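Local coordinates for stage II sporulation protein SA (Bacillus subtilis, PDB 3O6Q) that acts as the toxin of a type II toxin-antitoxin system, causing cell death unless neutralised by its antitoxin SpoIISB, at residues 19-24 / 126-131; 31-36 / 57-62; 50-55 / 140-145; 44-49 / 118-123. All blocks are in the same frame, centred on the assembly; numbering follows the deposited sequence.

Contact 1 of 4, residues 19-24 / 126-131; sequences LHMYLN and SDSIVT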
loop_
_atom_site.group_PDB
_atom_site.type_symbol
_atom_site.label_atom_id
_atom_site.label_comp_id
_atom_site.label_asym_id
_atom_site.label_seq_id
_atom_site.Cartn_x
_atom_site.Cartn_y
_atom_site.Cartn_z
ATOM N N LEU A 19 0.496 -14.381 2.752
ATOM C CA LEU A 19 0.647 -13.404 3.830
ATOM C C LEU A 19 2.085 -12.948 3.964
ATOM O O LEU A 19 2.342 -11.775 4.209
ATOM C CB LEU A 19 0.198 -13.981 5.168
ATOM C CG LEU A 19 -1.324 -14.066 5.416
ATOM C CD1 LEU A 19 -1.688 -15.054 6.542
ATOM C CD2 LEU A 19 -1.924 -12.646 5.646
ATOM N N HIS A 20 3.012 -13.875 3.784
ATOM C CA HIS A 20 4.431 -13.554 3.797
ATOM C C HIS A 20 4.796 -12.667 2.645
ATOM O O HIS A 20 5.434 -11.620 2.820
ATOM C CB HIS A 20 5.269 -14.821 3.743
ATOM C CG HIS A 20 5.638 -15.346 5.081
ATOM N ND1 HIS A 20 5.098 -16.499 5.600
ATOM C CD2 HIS A 20 6.507 -14.884 6.011
ATOM C CE1 HIS A 20 5.622 -16.733 6.793
ATOM N NE2 HIS A 20 6.476 -15.766 7.069
HETATM N N MSE A 21 4.380 -13.083 1.468
HETATM C CA MSE A 21 4.750 -12.387 0.263
HETATM C C MSE A 21 4.277 -10.957 0.239
HETATM O O MSE A 21 5.040 -10.069 -0.117
HETATM C CB MSE A 21 4.196 -13.120 -0.939
HETATM C CG MSE A 21 4.644 -12.607 -2.263
HETATM SE SE MSE A 21 3.580 -13.570 -3.585
HETATM C CE MSE A 21 4.854 -15.066 -3.797
ATOM N N TYR A 22 3.015 -10.718 0.595
ATOM C CA TYR A 22 2.490 -9.381 0.535
ATOM C C TYR A 22 2.882 -8.544 1.749
ATOM O O TYR A 22 2.966 -7.331 1.651
ATOM C CB TYR A 22 0.993 -9.413 0.221
ATOM C CG TYR A 22 0.766 -9.832 -1.230
ATOM C CD1 TYR A 22 1.200 -9.022 -2.268
ATOM C CD2 TYR A 22 0.191 -11.068 -1.549
ATOM C CE1 TYR A 22 1.051 -9.411 -3.602
ATOM C CE2 TYR A 22 0.028 -11.463 -2.885
ATOM C CZ TYR A 22 0.456 -10.631 -3.913
ATOM O OH TYR A 22 0.289 -11.011 -5.233
ATOM N N LEU A 23 3.186 -9.174 2.881
ATOM C CA LEU A 23 3.861 -8.447 3.944
ATOM C C LEU A 23 5.235 -7.981 3.472
ATOM O O LEU A 23 5.582 -6.807 3.674
ATOM C CB LEU A 23 3.984 -9.288 5.201
ATOM C CG LEU A 23 4.785 -8.666 6.373
ATOM C CD1 LEU A 23 4.221 -7.363 6.816
ATOM C CD2 LEU A 23 4.871 -9.651 7.519
ATOM N N ASN A 24 6.006 -8.867 2.832
ATOM C CA ASN A 24 7.349 -8.490 2.319
ATOM C C ASN A 24 7.284 -7.381 1.259
ATOM O O ASN A 24 8.068 -6.403 1.280
ATOM C CB ASN A 24 8.117 -9.682 1.733
ATOM C CG ASN A 24 8.539 -10.709 2.785
ATOM O OD1 ASN A 24 8.589 -10.415 3.983
ATOM N ND2 ASN A 24 8.871 -11.930 2.330
ATOM N N SER A 126 5.520 -12.418 -12.887
ATOM C CA SER A 126 6.284 -12.925 -11.767
ATOM C C SER A 126 6.479 -14.408 -11.958
ATOM O O SER A 126 5.586 -15.101 -12.414
ATOM C CB SER A 126 5.538 -12.658 -10.455
ATOM O OG SER A 126 6.254 -13.099 -9.329
ATOM N N ASP A 127 7.653 -14.881 -11.574
ATOM C CA ASP A 127 7.919 -16.302 -11.487
ATOM C C ASP A 127 7.216 -16.953 -10.293
ATOM O O ASP A 127 6.853 -18.121 -10.385
ATOM C CB ASP A 127 9.425 -16.561 -11.432
ATOM C CG ASP A 127 10.065 -16.532 -12.816
ATOM O OD1 ASP A 127 9.515 -17.162 -13.770
ATOM O OD2 ASP A 127 11.130 -15.886 -12.948
ATOM N N SER A 128 7.010 -16.215 -9.199
ATOM C CA SER A 128 6.169 -16.708 -8.103
ATOM C C SER A 128 4.714 -16.327 -8.339
ATOM O O SER A 128 3.998 -17.109 -8.953
ATOM C CB SER A 128 6.652 -16.242 -6.724
ATOM O OG SER A 128 6.791 -14.844 -6.660
ATOM N N ILE A 129 4.289 -15.137 -7.904
ATOM C CA ILE A 129 2.868 -14.786 -7.925
ATOM C C ILE A 129 2.618 -13.296 -8.069
ATOM O O ILE A 129 3.273 -12.512 -7.407
ATOM C CB ILE A 129 2.203 -15.279 -6.633
ATOM C CG1 ILE A 129 1.822 -16.759 -6.772
ATOM C CG2 ILE A 129 0.989 -14.529 -6.311
ATOM C CD1 ILE A 129 1.516 -17.428 -5.428
ATOM N N VAL A 130 1.686 -12.910 -8.938
ATOM C CA VAL A 130 1.152 -11.553 -8.967
ATOM C C VAL A 130 -0.378 -11.601 -8.995
ATOM O O VAL A 130 -0.963 -12.359 -9.741
ATOM C CB VAL A 130 1.532 -10.693 -10.222
ATOM C CG1 VAL A 130 2.836 -9.956 -10.030
ATOM C CG2 VAL A 130 1.551 -11.523 -11.492
ATOM N N THR A 131 -1.013 -10.745 -8.205
ATOM C CA THR A 131 -2.467 -10.737 -8.045
ATOM C C THR A 131 -2.971 -9.296 -8.028
ATOM O O THR A 131 -2.198 -8.351 -8.216
ATOM C CB THR A 131 -2.846 -11.391 -6.688
ATOM O OG1 THR A 131 -2.400 -10.532 -5.632
ATOM C CG2 THR A 131 -2.216 -12.733 -6.505
#
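Met21, a selenomethionine, and Tyr22 reach from helix 7-35 to the loop 126-131. The methyl CE of Met21 lies 3.5 Å from Ser128 OG, while its SE rests against Ile129, 3.8 Å from CB. The Met21 chain runs out extended and bends at its last torsion (chi3 -90°), which turns CE onto Ser128. Tyr22 works through its hydroxyl: OH is 3.7 Å from Ile129 CG2 and 2.8 Å from Thr131 OG1. Thr131 also brings its methyl CG2 to 3.3 Å from Tyr22 OH.

A second shell holds this cluster. Tyr22 OH is hydrogen-bonded to Asp134, whose carboxylate also takes the backbone N of Thr131. Thr131 is the N-cap of helix 132-148, and its OG1 is bonded to Phe133 N. Tyr22 is thus tied to the start of that helix, and its ring stacks on Phe133 as well. Within what is predicted to be the cytoplasmic part of the toxin, this joins the long N-terminal helix to the turn where strand 118-125 leaves the antiparallel sheet for the last helix. The turn is secured further by Arg25, bonded to Ile129 O, by Lys107, bonded to Ser128 O, and by a bond from Ser128 OG to Ser126 OG (3.2 Å). On helix 7-35, Leu23 packs on Phe133 of the second subunit.

Contact 2 of 4, residues 31-36 / 57-62; sequences YLLKNE and KTYADK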
loop_
_atom_site.group_PDB
_atom_site.type_symbol
_atom_site.label_atom_id
_atom_site.label_comp_id
_atom_site.label_asym_id
_atom_site.label_seq_id
_atom_site.Cartn_x
_atom_site.Cartn_y
_atom_site.Cartn_z
ATOM N N TYR A 31 9.430 0.990 2.604
ATOM C CA TYR A 31 10.824 1.350 2.795
ATOM C C TYR A 31 11.276 2.285 1.697
ATOM O O TYR A 31 11.962 3.309 1.955
ATOM C CB TYR A 31 11.700 0.110 2.865
ATOM C CG TYR A 31 13.171 0.421 3.052
ATOM C CD1 TYR A 31 13.749 0.440 4.320
ATOM C CD2 TYR A 31 13.986 0.656 1.964
ATOM C CE1 TYR A 31 15.091 0.716 4.501
ATOM C CE2 TYR A 31 15.327 0.948 2.133
ATOM C CZ TYR A 31 15.872 0.976 3.402
ATOM O OH TYR A 31 17.221 1.252 3.532
ATOM N N LEU A 32 10.871 1.978 0.464
ATOM C CA LEU A 32 11.236 2.831 -0.683
ATOM C C LEU A 32 10.539 4.193 -0.646
ATOM O O LEU A 32 11.128 5.204 -0.941
ATOM C CB LEU A 32 10.952 2.130 -1.982
ATOM C CG LEU A 32 11.767 0.872 -2.299
ATOM C CD1 LEU A 32 11.065 0.138 -3.453
ATOM C CD2 LEU A 32 13.195 1.206 -2.674
ATOM N N LEU A 33 9.282 4.243 -0.260
ATOM C CA LEU A 33 8.634 5.529 -0.139
ATOM C C LEU A 33 9.407 6.362 0.885
ATOM O O LEU A 33 9.528 7.555 0.739
ATOM C CB LEU A 33 7.143 5.359 0.244
ATOM C CG LEU A 33 6.199 5.061 -0.934
ATOM C CD1 LEU A 33 4.716 4.767 -0.481
ATOM C CD2 LEU A 33 6.220 6.186 -2.023
ATOM N N LYS A 34 9.958 5.722 1.898
ATOM C CA LYS A 34 10.640 6.425 2.981
ATOM C C LYS A 34 12.033 6.879 2.562
ATOM O O LYS A 34 12.420 7.979 2.884
ATOM C CB LYS A 34 10.738 5.505 4.213
ATOM C CG LYS A 34 10.605 6.144 5.604
ATOM C CD LYS A 34 11.108 5.199 6.729
ATOM C CE LYS A 34 10.597 5.653 8.132
ATOM N NZ LYS A 34 10.096 4.521 9.016
ATOM N N ASN A 35 12.777 6.054 1.835
ATOM C CA ASN A 35 14.223 6.312 1.618
ATOM C C ASN A 35 14.667 6.603 0.150
ATOM O O ASN A 35 15.730 7.190 -0.065
ATOM C CB ASN A 35 15.021 5.140 2.200
ATOM C CG ASN A 35 14.793 4.969 3.725
ATOM O OD1 ASN A 35 15.112 5.866 4.501
ATOM N ND2 ASN A 35 14.237 3.836 4.148
ATOM N N GLU A 36 13.855 6.215 -0.840
ATOM C CA GLU A 36 14.179 6.426 -2.256
ATOM C C GLU A 36 13.509 7.664 -2.901
ATOM O O GLU A 36 12.283 7.781 -2.964
ATOM C CB GLU A 36 13.832 5.187 -3.083
ATOM C CG GLU A 36 14.856 4.083 -2.979
ATOM C CD GLU A 36 16.038 4.243 -3.942
ATOM O OE1 GLU A 36 15.811 4.302 -5.177
ATOM O OE2 GLU A 36 17.188 4.284 -3.457
ATOM N N LYS A 57 9.433 0.207 -12.259
ATOM C CA LYS A 57 10.628 -0.615 -12.255
ATOM C C LYS A 57 11.443 -0.535 -10.980
ATOM O O LYS A 57 11.960 -1.542 -10.528
ATOM C CB LYS A 57 11.502 -0.298 -13.451
ATOM C CG LYS A 57 11.034 -1.049 -14.684
ATOM C CD LYS A 57 11.626 -0.550 -15.965
ATOM C CE LYS A 57 10.998 -1.311 -17.118
ATOM N NZ LYS A 57 11.399 -0.702 -18.396
ATOM N N THR A 58 11.523 0.630 -10.363
ATOM C CA THR A 58 12.270 0.775 -9.126
ATOM C C THR A 58 11.730 -0.172 -8.047
ATOM O O THR A 58 12.473 -0.847 -7.328
ATOM C CB THR A 58 12.230 2.256 -8.660
ATOM O OG1 THR A 58 12.972 3.061 -9.606
ATOM C CG2 THR A 58 12.797 2.413 -7.258
ATOM N N TYR A 59 10.421 -0.244 -7.977
ATOM C CA TYR A 59 9.737 -1.053 -6.993
ATOM C C TYR A 59 9.736 -2.530 -7.349
ATOM O O TYR A 59 10.038 -3.376 -6.507
ATOM C CB TYR A 59 8.306 -0.500 -6.798
ATOM C CG TYR A 59 8.296 0.715 -5.883
ATOM C CD1 TYR A 59 8.817 1.949 -6.300
ATOM C CD2 TYR A 59 7.848 0.607 -4.565
ATOM C CE1 TYR A 59 8.830 3.050 -5.415
ATOM C CE2 TYR A 59 7.834 1.712 -3.694
ATOM C CZ TYR A 59 8.334 2.907 -4.109
ATOM O OH TYR A 59 8.350 3.948 -3.188
ATOM N N ALA A 60 9.385 -2.851 -8.587
ATOM C CA ALA A 60 9.316 -4.247 -8.999
ATOM C C ALA A 60 10.704 -4.875 -8.891
ATOM O O ALA A 60 10.833 -6.010 -8.473
ATOM C CB ALA A 60 8.769 -4.380 -10.416
ATOM N N ASP A 61 11.737 -4.128 -9.254
ATOM C CA ASP A 61 13.090 -4.634 -9.151
ATOM C C ASP A 61 13.418 -5.218 -7.784
ATOM O O ASP A 61 14.141 -6.199 -7.696
ATOM C CB ASP A 61 14.082 -3.540 -9.474
ATOM C CG ASP A 61 14.112 -3.215 -10.942
ATOM O OD1 ASP A 61 13.390 -3.891 -11.731
ATOM O OD2 ASP A 61 14.831 -2.240 -11.311
ATOM N N LYS A 62 12.868 -4.656 -6.717
ATOM C CA LYS A 62 13.193 -5.155 -5.392
ATOM C C LYS A 62 12.174 -6.166 -4.809
ATOM O O LYS A 62 12.271 -6.530 -3.650
ATOM C CB LYS A 62 13.390 -3.965 -4.461
ATOM C CG LYS A 62 14.594 -3.077 -4.832
ATOM C CD LYS A 62 14.977 -2.169 -3.650
ATOM C CE LYS A 62 16.472 -1.839 -3.574
ATOM N NZ LYS A 62 16.755 -0.935 -2.370
HETATM O O HOH W 1 10.414 5.839 -4.066
#
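Leu32 lies over one face of the Tyr59 ring in a CH-pi contact: its CD1 stands 3.6 Å from the ring centroid, 16° off the ring normal and displaced toward the CD2 and CE2 atoms. The chi2 of Leu32 (165°) carries CD1 over the ring, while its CB sits 3.4 Å from Tyr59 OH. The two side chains run antiparallel to one another, each reaching toward the other's backbone.

Further van der Waals contacts flank this pair. Leu33 crosses the end of Tyr59 at about a right angle, its CD2 3.3 Å from Tyr59 OH. The other branch of Leu32, CD2, makes an apolar contact with the aliphatic part of Lys62 at CD (3.9 Å). At the margin, Thr58 CG2 faces Glu36 OE1. These side chains join the C-terminal turns of helix 7-35 and helix 45-61, which are linked in sequence through strand 38-42; the axes of the two short helical segments come within 11.4 Å, their N-to-C directions 131° from each other. Tyr59 also packs on Phe138 and Leu141 of helix 132-148, so the ring is shared among three helices.

The polar link runs through water. Water 1 lies 2.9 Å from Tyr59 OH and donates to Glu36 O, the carbonyl where the chain departs from helical geometry, which fastens the tyrosine to the helix end. The charged ends of Glu36 and Lys62 are near but apart, which may give a mild attraction. Leu33 additionally packs on Ser140 of the second subunit.

Contact 3 of 4, residues 50-55 / 140-145; sequences EGIDKL and SLTSIY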
loop_
_atom_site.group_PDB
_atom_site.type_symbol
_atom_site.label_atom_id
_atom_site.label_comp_id
_atom_site.label_asym_id
_atom_site.label_seq_id
_atom_site.Cartn_x
_atom_site.Cartn_y
_atom_site.Cartn_z
ATOM N N GLU A 50 7.616 7.647 -19.405
ATOM C CA GLU A 50 8.959 7.249 -18.968
ATOM C C GLU A 50 9.143 7.250 -17.459
ATOM O O GLU A 50 9.664 6.287 -16.902
ATOM C CB GLU A 50 10.006 8.177 -19.544
ATOM C CG GLU A 50 11.397 7.831 -19.058
ATOM C CD GLU A 50 12.493 8.495 -19.834
ATOM O OE1 GLU A 50 12.201 9.154 -20.860
ATOM O OE2 GLU A 50 13.653 8.347 -19.418
ATOM N N GLY A 51 8.727 8.333 -16.812
ATOM C CA GLY A 51 8.732 8.413 -15.370
ATOM C C GLY A 51 7.883 7.368 -14.665
ATOM O O GLY A 51 8.289 6.818 -13.641
ATOM N N ILE A 52 6.698 7.087 -15.185
ATOM C CA ILE A 52 5.879 6.031 -14.623
ATOM C C ILE A 52 6.555 4.668 -14.803
ATOM O O ILE A 52 6.695 3.924 -13.838
ATOM C CB ILE A 52 4.489 6.052 -15.245
ATOM C CG1 ILE A 52 3.756 7.298 -14.720
ATOM C CG2 ILE A 52 3.800 4.762 -14.979
ATOM C CD1 ILE A 52 2.578 7.054 -13.814
ATOM N N ASP A 53 7.009 4.369 -16.024
ATOM C CA ASP A 53 7.826 3.166 -16.246
ATOM C C ASP A 53 9.037 3.042 -15.273
ATOM O O ASP A 53 9.257 1.965 -14.746
ATOM C CB ASP A 53 8.309 3.077 -17.691
ATOM C CG ASP A 53 8.880 1.705 -18.041
ATOM O OD1 ASP A 53 8.156 0.701 -17.890
ATOM O OD2 ASP A 53 10.063 1.617 -18.465
ATOM N N LYS A 54 9.780 4.110 -14.999
ATOM C CA LYS A 54 10.986 3.981 -14.127
ATOM C C LYS A 54 10.628 3.765 -12.666
ATOM O O LYS A 54 11.356 3.102 -11.928
ATOM C CB LYS A 54 11.936 5.190 -14.229
ATOM C CG LYS A 54 12.574 5.346 -15.604
ATOM C CD LYS A 54 13.893 6.097 -15.586
ATOM C CE LYS A 54 14.607 5.992 -16.955
ATOM N NZ LYS A 54 15.930 6.702 -17.001
ATOM N N LEU A 55 9.492 4.317 -12.264
ATOM C CA LEU A 55 9.018 4.206 -10.902
ATOM C C LEU A 55 8.533 2.797 -10.645
ATOM O O LEU A 55 8.879 2.174 -9.640
ATOM C CB LEU A 55 7.878 5.197 -10.690
ATOM C CG LEU A 55 7.330 5.276 -9.275
ATOM C CD1 LEU A 55 8.446 5.569 -8.290
ATOM C CD2 LEU A 55 6.140 6.309 -9.218
ATOM N N SER A 140 -1.418 2.355 -7.076
ATOM C CA SER A 140 -1.080 3.348 -6.051
ATOM C C SER A 140 0.095 4.198 -6.426
ATOM O O SER A 140 0.084 5.406 -6.229
ATOM C CB SER A 140 -0.734 2.653 -4.739
ATOM O OG SER A 140 -1.928 2.072 -4.211
ATOM N N LEU A 141 1.112 3.579 -6.987
ATOM C CA LEU A 141 2.324 4.312 -7.338
ATOM C C LEU A 141 2.101 5.307 -8.483
ATOM O O LEU A 141 2.640 6.406 -8.494
ATOM C CB LEU A 141 3.430 3.323 -7.745
ATOM C CG LEU A 141 4.249 2.587 -6.708
ATOM C CD1 LEU A 141 5.015 1.500 -7.476
ATOM C CD2 LEU A 141 5.210 3.572 -5.999
ATOM N N THR A 142 1.342 4.896 -9.473
ATOM C CA THR A 142 0.941 5.791 -10.558
ATOM C C THR A 142 0.185 6.977 -9.992
ATOM O O THR A 142 0.334 8.080 -10.485
ATOM C CB THR A 142 0.032 5.080 -11.598
ATOM O OG1 THR A 142 -1.190 4.678 -10.981
ATOM C CG2 THR A 142 0.706 3.854 -12.207
ATOM N N SER A 143 -0.609 6.772 -8.951
ATOM C CA SER A 143 -1.319 7.889 -8.309
ATOM C C SER A 143 -0.376 8.802 -7.564
ATOM O O SER A 143 -0.477 10.019 -7.694
ATOM C CB SER A 143 -2.442 7.388 -7.391
ATOM O OG SER A 143 -3.462 6.776 -8.177
ATOM N N ILE A 144 0.577 8.230 -6.839
ATOM C CA ILE A 144 1.593 9.024 -6.179
ATOM C C ILE A 144 2.405 9.814 -7.186
ATOM O O ILE A 144 2.704 10.969 -6.969
ATOM C CB ILE A 144 2.536 8.153 -5.360
ATOM C CG1 ILE A 144 1.753 7.478 -4.213
ATOM C CG2 ILE A 144 3.715 8.995 -4.838
ATOM C CD1 ILE A 144 2.344 6.150 -3.759
ATOM N N TYR A 145 2.729 9.215 -8.318
ATOM C CA TYR A 145 3.440 9.952 -9.369
ATOM C C TYR A 145 2.696 11.203 -9.786
ATOM O O TYR A 145 3.279 12.300 -9.842
ATOM C CB TYR A 145 3.694 9.068 -10.581
ATOM C CG TYR A 145 4.645 9.641 -11.609
ATOM C CD1 TYR A 145 6.025 9.467 -11.491
ATOM C CD2 TYR A 145 4.169 10.324 -12.730
ATOM C CE1 TYR A 145 6.896 9.963 -12.449
ATOM C CE2 TYR A 145 5.033 10.802 -13.687
ATOM C CZ TYR A 145 6.395 10.616 -13.526
ATOM O OH TYR A 145 7.223 11.165 -14.460
#
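Tyr145 projects from helix 132-148 as a long flat knob into a hollow on helix 45-61, between Gly51, Ile52 and Leu55. Its CG is anti to the backbone N (chi1 -169°), starting the side chain toward helix 45-61; the hydroxyl ends over Gly51. The floor of the hollow is the backbone of that glycine: with no side chain there, Tyr145 OH comes to 3.3 Å from Gly51 CA. One wall is Ile52, whose CG1 lies over a ring face, 4.0 Å from the centroid and offset toward CD2. Leu55 makes another wall, its CD2 3.9 Å from Tyr145 CD1. Tyr48, one turn before Ile52, closes the surround with an edge-to-face ring contact.

Ile52 and Leu55 each wedge a methyl beside this knob. Ile52 CD1 lies between Tyr145 and Thr142, 3.9 Å from both CA and CB of the threonine, while the hydroxyl of Thr142 turns back to bond Thr139 O in its own helix. Leu55 CD2 lies between Tyr145 and the carbonyl of Leu141, 3.6 Å from Leu141 O, and Leu55 CG meets Leu141 CD2. All six touching residues are buried, and the polar tip of Tyr145 is satisfied by a hydrogen bond to Tyr41 O of strand 38-42. The helix segments pass 10.1 Å apart, their directions 133° from each other. With Tyr48, Gly51, Ile52 and Leu55 spaced i, i+3, i+4 and i+7 around its ring, Tyr145 makes a local knobs-into-holes fit between two helices.

Contact 4 of 4, residues 44-49 / 118-123; sequences SIDAYA and QNYVIK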
loop_
_atom_site.group_PDB
_atom_site.type_symbol
_atom_site.label_atom_id
_atom_site.label_comp_id
_atom_site.label_asym_id
_atom_site.label_seq_id
_atom_site.Cartn_x
_atom_site.Cartn_y
_atom_site.Cartn_z
ATOM N N SER A 44 5.653 16.211 -21.509
ATOM C CA SER A 44 4.966 15.591 -22.617
ATOM C C SER A 44 4.444 14.240 -22.164
ATOM O O SER A 44 4.783 13.764 -21.089
ATOM C CB SER A 44 5.921 15.386 -23.792
ATOM O OG SER A 44 6.923 14.451 -23.451
ATOM N N ILE A 45 3.651 13.616 -23.023
ATOM C CA ILE A 45 3.104 12.307 -22.751
ATOM C C ILE A 45 4.238 11.275 -22.594
ATOM O O ILE A 45 4.230 10.482 -21.651
ATOM C CB ILE A 45 2.090 11.908 -23.830
ATOM C CG1 ILE A 45 0.874 12.834 -23.772
ATOM C CG2 ILE A 45 1.578 10.463 -23.607
ATOM C CD1 ILE A 45 0.015 12.828 -25.076
ATOM N N ASP A 46 5.232 11.325 -23.480
ATOM C CA ASP A 46 6.375 10.395 -23.422
ATOM C C ASP A 46 7.255 10.556 -22.170
ATOM O O ASP A 46 7.714 9.551 -21.623
ATOM C CB ASP A 46 7.239 10.499 -24.686
ATOM C CG ASP A 46 6.508 10.032 -25.951
ATOM O OD1 ASP A 46 5.606 9.149 -25.853
ATOM O OD2 ASP A 46 6.858 10.541 -27.046
ATOM N N ALA A 47 7.486 11.784 -21.708
ATOM C CA ALA A 47 8.242 11.984 -20.472
ATOM C C ALA A 47 7.474 11.369 -19.314
ATOM O O ALA A 47 8.031 10.599 -18.509
ATOM C CB ALA A 47 8.501 13.441 -20.204
ATOM N N TYR A 48 6.200 11.734 -19.215
ATOM C CA TYR A 48 5.328 11.178 -18.204
ATOM C C TYR A 48 5.383 9.655 -18.256
ATOM O O TYR A 48 5.553 9.013 -17.235
ATOM C CB TYR A 48 3.884 11.669 -18.409
ATOM C CG TYR A 48 2.989 11.521 -17.191
ATOM C CD1 TYR A 48 2.687 12.622 -16.385
ATOM C CD2 TYR A 48 2.469 10.293 -16.825
ATOM C CE1 TYR A 48 1.865 12.511 -15.236
ATOM C CE2 TYR A 48 1.659 10.171 -15.684
ATOM C CZ TYR A 48 1.355 11.291 -14.896
ATOM O OH TYR A 48 0.540 11.187 -13.765
ATOM N N ALA A 49 5.210 9.070 -19.437
ATOM C CA ALA A 49 5.169 7.592 -19.525
ATOM C C ALA A 49 6.506 6.972 -19.083
ATOM O O ALA A 49 6.515 5.941 -18.427
ATOM C CB ALA A 49 4.757 7.102 -20.908
ATOM N N GLN A 118 -3.328 8.923 -24.626
ATOM C CA GLN A 118 -2.539 7.788 -25.070
ATOM C C GLN A 118 -2.779 6.563 -24.218
ATOM O O GLN A 118 -2.803 6.651 -22.990
ATOM C CB GLN A 118 -1.052 8.145 -25.099
ATOM C CG GLN A 118 -0.663 8.947 -26.352
ATOM C CD GLN A 118 0.819 8.813 -26.721
ATOM O OE1 GLN A 118 1.642 8.269 -25.956
ATOM N NE2 GLN A 118 1.167 9.338 -27.895
ATOM N N ASN A 119 -2.952 5.426 -24.888
ATOM C CA ASN A 119 -3.238 4.152 -24.239
ATOM C C ASN A 119 -2.005 3.327 -24.011
ATOM O O ASN A 119 -1.149 3.204 -24.871
ATOM C CB ASN A 119 -4.248 3.344 -25.051
ATOM C CG ASN A 119 -5.641 3.997 -25.049
ATOM O OD1 ASN A 119 -5.973 4.782 -24.169
ATOM N ND2 ASN A 119 -6.427 3.704 -26.060
ATOM N N TYR A 120 -1.950 2.745 -22.828
ATOM C CA TYR A 120 -0.880 1.878 -22.435
ATOM C C TYR A 120 -1.464 0.709 -21.647
ATOM O O TYR A 120 -2.676 0.667 -21.371
ATOM C CB TYR A 120 0.122 2.627 -21.526
ATOM C CG TYR A 120 0.835 3.803 -22.154
ATOM C CD1 TYR A 120 2.098 3.644 -22.683
ATOM C CD2 TYR A 120 0.260 5.070 -22.193
ATOM C CE1 TYR A 120 2.778 4.699 -23.253
ATOM C CE2 TYR A 120 0.942 6.159 -22.770
ATOM C CZ TYR A 120 2.213 5.956 -23.298
ATOM O OH TYR A 120 2.952 6.975 -23.880
ATOM N N VAL A 121 -0.593 -0.244 -21.311
ATOM C CA VAL A 121 -0.956 -1.337 -20.442
ATOM C C VAL A 121 0.210 -1.541 -19.502
ATOM O O VAL A 121 1.325 -1.665 -19.936
ATOM C CB VAL A 121 -1.296 -2.616 -21.256
ATOM C CG1 VAL A 121 -1.436 -3.811 -20.359
ATOM C CG2 VAL A 121 -2.576 -2.416 -22.011
ATOM N N ILE A 122 -0.045 -1.473 -18.209
ATOM C CA ILE A 122 0.950 -1.817 -17.228
ATOM C C ILE A 122 0.995 -3.349 -17.152
ATOM O O ILE A 122 0.038 -3.975 -16.700
ATOM C CB ILE A 122 0.599 -1.237 -15.839
ATOM C CG1 ILE A 122 0.535 0.288 -15.851
ATOM C CG2 ILE A 122 1.664 -1.645 -14.800
ATOM C CD1 ILE A 122 -0.372 0.839 -14.731
ATOM N N LYS A 123 2.102 -3.937 -17.593
ATOM C CA LYS A 123 2.335 -5.367 -17.497
ATOM C C LYS A 123 3.063 -5.748 -16.229
ATOM O O LYS A 123 4.201 -5.347 -16.047
ATOM C CB LYS A 123 3.178 -5.819 -18.678
ATOM C CG LYS A 123 3.433 -7.328 -18.782
ATOM C CD LYS A 123 4.102 -7.659 -20.102
ATOM C CE LYS A 123 4.503 -9.128 -20.193
ATOM N NZ LYS A 123 5.348 -9.460 -21.407
#
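Ile45 and Ala49, one turn apart on helix 45-61, set their methyls against Gln118 and Tyr120 of strand 118-125. Among these methyl contacts, Ala49 CB and Tyr120 CZ form an apolar pair at 3.7 Å, and the same CB comes to 3.5 Å from Tyr120 OH. Ile45 CG2 approaches the same ring at its edge, near its plane, 3.8 Å from Tyr120 OH. That methyl also touches the amide end of Gln118, at 3.2 Å from OE1, and lies alongside CB and CG of the same side chain.

The helix runs nearly parallel to the strand, 19° between their directions and 10.9 Å between the axes of the two segments, so its first turns pack on one face of the antiparallel sheet as a helix-on-sheet layer, consistent with a GAF-like domain. Alternate residues of the strand, Gln118 and Tyr120, point toward the helix. Leu69 of the adjoining strand touches both Ala49 and Tyr120, and the Tyr120 ring also meets that of His71.

The hydrogen bonds here lie within each segment, none crossing between them. Tyr120 OH gives a weak one to Gln118 OE1 (2.8 Å), and Ile45 CG2 touches both oxygens. Asp46 stands by, its OD1 4.0 Å from Tyr120 OH, with the carboxylate plane 89° from the ring. On the helix side, Ser44 is the N-cap, its OG accepting from Ala47 N at 3.2 Å along a nearly straight bond (165°).

How the contacts relate
Helix 7-35 supplies the first segments of contacts 1 and 2. Contact 2 closes a short loop through strand 38-42, returning on the end of helix 45-61, whereas contact 1 spans most of the chain to the loop that leads into helix 132-148. Contact 4 brings strand 118-125 back to the first turns of helix 45-61, and contact 3 brings helix 132-148 back to its middle. Contacts 2 and 4 both fall within the span of contact 1. Contact 3 crosses contacts 1, 2 and 4, and contacts 2 and 4 cross each other. Helix 45-61 thus joins the long helix, the last helix and the sheet. Contact 3 touches contacts 2 and 4, through Ile144 with Leu33 and Thr142 with Ile122, while contact 1 stands apart.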